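Side-chain contacts in Ufm1-specific protease (Caenorhabditis elegans, PDB 5EJJ), which acts as a thiol protease that hydrolyses the peptide bond at the C-terminal glycine of the ubiquitin-like modifier ufm-1, releasing it from target proteins: residues Q402-W405 and S406-L410; A466-S469 and G470-V474; R478-A481 and R482-T486. All coordinates share one frame; numbering follows the deposited sequence.

Contact 1 (Q402-W405 and S406-L410)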
# COMPACT_ATOMS: atom_id res chain seq x y z
N GLN A 402 -5.93 20.33 4.36
CA GLN A 402 -4.70 19.57 4.56
C GLN A 402 -4.94 18.06 4.43
O GLN A 402 -4.18 17.35 3.74
CB GLN A 402 -4.05 19.94 5.89
CG GLN A 402 -3.34 21.29 5.87
CD GLN A 402 -2.69 21.63 7.19
OE1 GLN A 402 -3.14 21.18 8.24
NE2 GLN A 402 -1.60 22.41 7.14
N THR A 403 -5.99 17.57 5.08
CA THR A 403 -6.41 16.20 4.88
C THR A 403 -6.60 15.90 3.40
O THR A 403 -5.96 15.02 2.87
CB THR A 403 -7.69 15.88 5.65
OG1 THR A 403 -7.43 15.94 7.06
CG2 THR A 403 -8.17 14.48 5.28
N ILE A 404 -7.43 16.66 2.71
CA ILE A 404 -7.60 16.44 1.27
C ILE A 404 -6.25 16.44 0.55
O ILE A 404 -6.05 15.72 -0.42
CB ILE A 404 -8.54 17.49 0.64
CG1 ILE A 404 -9.94 17.37 1.25
CG2 ILE A 404 -8.66 17.31 -0.87
CD1 ILE A 404 -10.86 18.42 0.78
N TRP A 405 -5.31 17.24 1.05
CA TRP A 405 -4.02 17.33 0.38
C TRP A 405 -3.26 16.04 0.59
O TRP A 405 -2.78 15.43 -0.36
CB TRP A 405 -3.19 18.51 0.88
CG TRP A 405 -1.96 18.77 0.05
CD1 TRP A 405 -0.82 18.03 0.04
CD2 TRP A 405 -1.75 19.83 -0.90
NE1 TRP A 405 0.09 18.56 -0.84
CE2 TRP A 405 -0.46 19.66 -1.44
CE3 TRP A 405 -2.53 20.90 -1.34
CZ2 TRP A 405 0.07 20.53 -2.39
CZ3 TRP A 405 -2.00 21.76 -2.28
CH2 TRP A 405 -0.71 21.57 -2.80
N SER A 406 -3.18 15.63 1.85
CA SER A 406 -2.44 14.43 2.20
C SER A 406 -2.92 13.24 1.39
O SER A 406 -2.13 12.38 1.00
CB SER A 406 -2.55 14.16 3.70
OG SER A 406 -3.76 13.50 4.01
N TRP A 407 -4.22 13.18 1.10
CA TRP A 407 -4.73 12.10 0.28
C TRP A 407 -4.08 12.12 -1.08
O TRP A 407 -3.80 11.07 -1.65
CB TRP A 407 -6.25 12.16 0.14
CG TRP A 407 -6.87 11.06 -0.66
CD1 TRP A 407 -7.56 10.00 -0.17
CD2 TRP A 407 -6.89 10.92 -2.09
NE1 TRP A 407 -8.00 9.20 -1.20
CE2 TRP A 407 -7.59 9.74 -2.38
CE3 TRP A 407 -6.37 11.67 -3.14
CZ2 TRP A 407 -7.80 9.30 -3.69
CZ3 TRP A 407 -6.58 11.22 -4.45
CH2 TRP A 407 -7.28 10.06 -4.70
N PHE A 408 -3.81 13.30 -1.62
CA PHE A 408 -3.21 13.39 -2.95
C PHE A 408 -1.72 12.97 -3.01
O PHE A 408 -1.24 12.53 -4.08
CB PHE A 408 -3.46 14.76 -3.59
CG PHE A 408 -4.81 14.87 -4.26
CD1 PHE A 408 -5.91 15.37 -3.56
CD2 PHE A 408 -4.99 14.44 -5.57
CE1 PHE A 408 -7.15 15.45 -4.18
CE2 PHE A 408 -6.23 14.52 -6.19
CZ PHE A 408 -7.31 15.02 -5.49
N ILE A 409 -0.98 13.09 -1.91
CA ILE A 409 0.36 12.54 -1.94
C ILE A 409 0.33 11.04 -1.67
O ILE A 409 0.84 10.24 -2.47
CB ILE A 409 1.38 13.31 -1.08
CG1 ILE A 409 0.87 13.53 0.34
CG2 ILE A 409 1.67 14.68 -1.69
CD1 ILE A 409 1.44 14.84 0.95
N LEU A 410 -0.34 10.64 -0.59
CA LEU A 410 -0.44 9.23 -0.24
C LEU A 410 -1.07 8.35 -1.33
O LEU A 410 -1.15 7.13 -1.17
CB LEU A 410 -1.20 9.05 1.07
CG LEU A 410 -0.28 9.04 2.30
CD1 LEU A 410 0.73 10.15 2.19
CD2 LEU A 410 -1.05 9.18 3.60
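Ser406 N bonds to Gln402 O at 2.7 Å and Trp407 N to Thr403 O at 3.1 Å, the four-residue spacing of an alpha helix, whereas Trp405 O, nearer the helix end, receives only weak bonds from Phe408 N and Ile409 N. Thr403 O has a second donor in the hydroxyl of Ser406. With chi1 at 81°, Ser406 OG sits between its own backbone N and carbonyl carbon and turns back along the helix, reaching Thr403 O at 2.9 Å. The hydroxyl arrives in the carbonyl plane on a lone pair, at a C=O...OG angle of 127°, while the amide of Trp407 comes nearly end-on to the same oxygen. Ser406 OG also takes a hydrogen bond from Asn380 N, which links this turn of the helix to the chain at Asn380.

On another flank, Ile404 and Phe408 run side by side in the same direction, Ile404 CG2 lying 4.1 Å from Phe408 CE1. The ring edge of Phe408 also meets Ile404 O, which is 3.2 Å from CD1 and near the ring plane. One face of this ring is covered by Trp407, whose CE3 stands 3.6 Å above its centre, and both Ile404 and Phe408 rest on Pro557 of strand 552-557. Trp405 has CG anti to the backbone N (chi1 -170°); its indole packs against Val418, Pro419 and Leu458, and NE1 bonds to Lys416 O. Ile409 CD1 touches the indole edge at CD1, 4.0 Å away.

The helix begins at Cys396, the probable nucleophile, consistent with the papain-like arrangement of a catalytic cysteine at a helix start. Every touching residue is buried; the hydroxyl of Ser406 and the indole N-H of Trp405 are nonetheless satisfied, so polar groups are carried into the interior with partners in place.

Contact 2 (A466-S469 and G470-V474)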
# COMPACT_ATOMS: atom_id res chain seq x y z
N ALA A 466 -24.26 21.76 -3.49
CA ALA A 466 -24.84 22.80 -2.64
C ALA A 466 -26.25 22.49 -2.11
O ALA A 466 -27.06 21.83 -2.77
CB ALA A 466 -24.81 24.14 -3.35
N THR A 467 -26.53 22.99 -0.92
CA THR A 467 -27.64 22.50 -0.13
C THR A 467 -28.35 23.63 0.62
O THR A 467 -27.70 24.52 1.16
CB THR A 467 -27.08 21.43 0.85
OG1 THR A 467 -27.04 20.15 0.20
CG2 THR A 467 -27.91 21.35 2.10
N ASN A 468 -29.69 23.59 0.66
CA ASN A 468 -30.48 24.58 1.40
C ASN A 468 -30.60 24.29 2.89
O ASN A 468 -30.69 25.20 3.69
CB ASN A 468 -31.89 24.76 0.80
CG ASN A 468 -31.88 25.35 -0.62
OD1 ASN A 468 -32.92 25.50 -1.25
ND2 ASN A 468 -30.69 25.67 -1.12
N SER A 469 -30.60 23.01 3.25
CA SER A 469 -30.80 22.61 4.65
C SER A 469 -29.95 21.42 5.06
O SER A 469 -29.68 20.53 4.25
CB SER A 469 -32.28 22.29 4.90
OG SER A 469 -32.48 21.67 6.17
N GLY A 470 -29.57 21.37 6.33
CA GLY A 470 -28.84 20.23 6.86
C GLY A 470 -29.51 18.90 6.60
O GLY A 470 -28.84 17.88 6.46
N ALA A 471 -30.83 18.89 6.51
CA ALA A 471 -31.54 17.67 6.19
C ALA A 471 -31.88 17.62 4.70
O ALA A 471 -32.86 17.00 4.30
CB ALA A 471 -32.79 17.52 7.04
N GLU A 472 -31.08 18.29 3.89
CA GLU A 472 -31.12 18.09 2.45
C GLU A 472 -29.79 17.47 2.01
O GLU A 472 -29.58 17.17 0.83
CB GLU A 472 -31.38 19.40 1.70
CG GLU A 472 -31.83 19.18 0.26
CD GLU A 472 -31.16 20.13 -0.74
OE1 GLU A 472 -31.65 21.28 -0.89
OE2 GLU A 472 -30.15 19.72 -1.38
N VAL A 473 -28.88 17.30 2.97
CA VAL A 473 -27.62 16.61 2.71
C VAL A 473 -28.02 15.21 2.27
O VAL A 473 -27.53 14.69 1.27
CB VAL A 473 -26.72 16.54 3.98
CG1 VAL A 473 -25.51 15.67 3.73
CG2 VAL A 473 -26.28 17.93 4.39
N VAL A 474 -28.98 14.65 3.01
CA VAL A 474 -29.48 13.30 2.78
C VAL A 474 -30.03 13.04 1.38
O VAL A 474 -29.62 12.09 0.73
CB VAL A 474 -30.56 12.96 3.79
CG1 VAL A 474 -30.84 11.47 3.75
CG2 VAL A 474 -30.11 13.40 5.19
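Ser469 and Glu472 form the compact half of this turn, where the chain leaves strand 462-467. Glu472 N bonds to Ser469 O at 2.7 Å, although the donor stands 54° out of the carbonyl plane and so misses the lone-pair directions. The hydroxyl makes a second closure: with OG anti to the backbone N (chi1 170°) it lies beside its own carbonyl carbon, over the turn, and accepts Ala471 N at 3.3 Å. Ser469 OG has a further partner in Lys548 O, which ties the turn to the loop before strand 552-557. Beneath, CB of Glu472 packs against the methyl of Thr467, 4.0 Å from CG2, and Val473, which is buried, lies against Phe516 and Trp546.

The carboxylate belongs to the looser half. The Glu472 chain bends at chi2 and slides past Thr467 in the reverse direction, bringing OE2 to 3.5 Å from Thr467 OG1. Its other oxygen, OE1, accepts Asn468 N at 3.4 Å; the approach is nearly straight (170°), but the length makes the bond weak. Alongside, the amide of Asn468 points the same way as the carboxylate, and its CB is 3.9 Å from OE1. No bond is made between amide and carboxylate. Asn468 and Ala471 are both exposed, and the grip on the carboxylate is lighter than that on the backbone of Ser469.

Gly470 and Ala471 have the backbone angles of the two central residues of a type I beta turn, closed by the bond from Glu472 N to Ser469 O. Together with the bond from Ala471 N to the serine hydroxyl, this is the pattern of an ST motif, here reversing the chain between strand 462-467 and helix 477-484 of the peptidase C78 region.

Contact 3 (R478-A481 and R482-T486)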
# COMPACT_ATOMS: atom_id res chain seq x y z
N ARG A 478 -27.10 9.99 -2.54
CA ARG A 478 -26.95 9.17 -3.73
C ARG A 478 -25.70 9.57 -4.53
O ARG A 478 -24.83 8.73 -4.78
CB ARG A 478 -28.22 9.29 -4.60
CG ARG A 478 -28.83 7.96 -5.06
CD ARG A 478 -30.34 8.07 -5.36
NE ARG A 478 -31.14 8.28 -4.15
CZ ARG A 478 -31.51 7.31 -3.32
NH1 ARG A 478 -31.16 6.05 -3.57
NH2 ARG A 478 -32.24 7.59 -2.24
N GLU A 479 -25.61 10.84 -4.91
CA GLU A 479 -24.47 11.37 -5.67
C GLU A 479 -23.19 11.54 -4.82
O GLU A 479 -22.09 11.68 -5.36
CB GLU A 479 -24.85 12.69 -6.33
CG GLU A 479 -25.63 13.63 -5.41
CD GLU A 479 -26.49 14.65 -6.17
OE1 GLU A 479 -25.94 15.38 -7.03
OE2 GLU A 479 -27.71 14.71 -5.89
N LEU A 480 -23.37 11.53 -3.50
CA LEU A 480 -22.25 11.53 -2.55
C LEU A 480 -21.63 10.13 -2.40
O LEU A 480 -20.41 10.00 -2.25
CB LEU A 480 -22.70 12.07 -1.18
CG LEU A 480 -21.59 12.47 -0.21
CD1 LEU A 480 -20.80 13.66 -0.74
CD2 LEU A 480 -22.12 12.75 1.19
N ALA A 481 -22.47 9.10 -2.44
CA ALA A 481 -22.00 7.71 -2.51
C ALA A 481 -21.32 7.48 -3.86
O ALA A 481 -20.24 6.90 -3.93
CB ALA A 481 -23.16 6.75 -2.33
N ARG A 482 -21.97 7.94 -4.92
CA ARG A 482 -21.43 7.85 -6.26
C ARG A 482 -20.04 8.46 -6.33
O ARG A 482 -19.19 7.99 -7.08
CB ARG A 482 -22.36 8.57 -7.24
CG ARG A 482 -21.88 8.55 -8.67
CD ARG A 482 -22.63 7.52 -9.47
NE ARG A 482 -21.89 7.12 -10.67
CZ ARG A 482 -21.19 5.99 -10.77
NH1 ARG A 482 -21.12 5.14 -9.75
NH2 ARG A 482 -20.55 5.72 -11.91
N HIS A 483 -19.81 9.52 -5.56
CA HIS A 483 -18.50 10.17 -5.52
C HIS A 483 -17.46 9.20 -5.00
O HIS A 483 -16.51 8.86 -5.71
CB HIS A 483 -18.49 11.42 -4.64
CG HIS A 483 -17.11 11.93 -4.32
ND1 HIS A 483 -16.29 12.51 -5.27
CD2 HIS A 483 -16.41 11.94 -3.16
CE1 HIS A 483 -15.14 12.84 -4.71
NE2 HIS A 483 -15.19 12.51 -3.43
N PHE A 484 -17.66 8.77 -3.76
CA PHE A 484 -16.75 7.84 -3.09
C PHE A 484 -16.43 6.56 -3.88
O PHE A 484 -15.33 6.03 -3.79
CB PHE A 484 -17.30 7.47 -1.72
CG PHE A 484 -17.17 8.56 -0.70
CD1 PHE A 484 -15.96 9.19 -0.50
CD2 PHE A 484 -18.25 8.92 0.08
CE1 PHE A 484 -15.85 10.19 0.46
CE2 PHE A 484 -18.14 9.91 1.04
CZ PHE A 484 -16.94 10.54 1.23
N GLU A 485 -17.39 6.06 -4.66
CA GLU A 485 -17.17 4.86 -5.46
C GLU A 485 -16.38 5.19 -6.73
O GLU A 485 -16.02 4.30 -7.49
CB GLU A 485 -18.50 4.19 -5.80
CG GLU A 485 -18.48 2.65 -5.75
CD GLU A 485 -17.98 1.98 -7.05
OE1 GLU A 485 -18.50 2.33 -8.14
OE2 GLU A 485 -17.07 1.11 -6.98
N THR A 486 -16.10 6.46 -6.95
CA THR A 486 -15.44 6.87 -8.19
C THR A 486 -14.20 7.68 -7.89
O THR A 486 -13.10 7.15 -7.84
CB THR A 486 -16.38 7.73 -9.06
OG1 THR A 486 -17.59 7.01 -9.30
CG2 THR A 486 -15.72 8.05 -10.39
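Leu480 O lies against the ring of Phe484, 3.4 Å from CD2, while the same oxygen weakly accepts Phe484 N. The two side chains meet only at 4.5 Å, from Leu480 CG to Phe484 CE2. Phe484 has CG beside its backbone N and anti to its carbonyl carbon (chi1 -74°), a torsion that sends the ring outward from the helix, with its CD2 side beside Leu480 O. Next to it, CB of His483 stands 3.4 Å from Leu480 O, and its ring is directed elsewhere, NE2 bonding to Thr489 O.

Helical backbone bonds flank these groups: Arg482 N bonds to Arg478 O at 3.0 Å and Glu485 N to Ala481 O at 3.1 Å, the second nearly in line with the carbonyl. At the C-terminal end, Thr486 OG1 donates to Arg482 O at 2.9 Å and lies over one face of the Arg482 guanidinium, offset toward its rim.

Further out, Leu480 and Ala481 pack on Val505 and Phe484 on Ile502, while Phe484 and His483 both touch Val491 and Leu480 reaches Met554: helix 477-484 packs on the antiparallel sheet, touching strands 491-494, 499-507 and 552-557.

In the fold
All three contacts fall in the peptidase C78 region and follow one another along the chain. Contacts 2 and 3 adjoin in sequence, the turn after strand 462-467 leading into helix 477-484, with centres about 16 Å apart. Contact 1 is separate: its centre is about 19 Å from that of contact 3, with nearest atoms about 7 Å apart, and about 26 Å from that of contact 2. Strand 552-557 joins them, since side chains of each contact rest on it. Contact 1 alone is near the probable active site, the side chains of Gln402 and the likely nucleophile Cys396, and of Thr403 and the probable catalytic Asp520, each being about 10 Å apart.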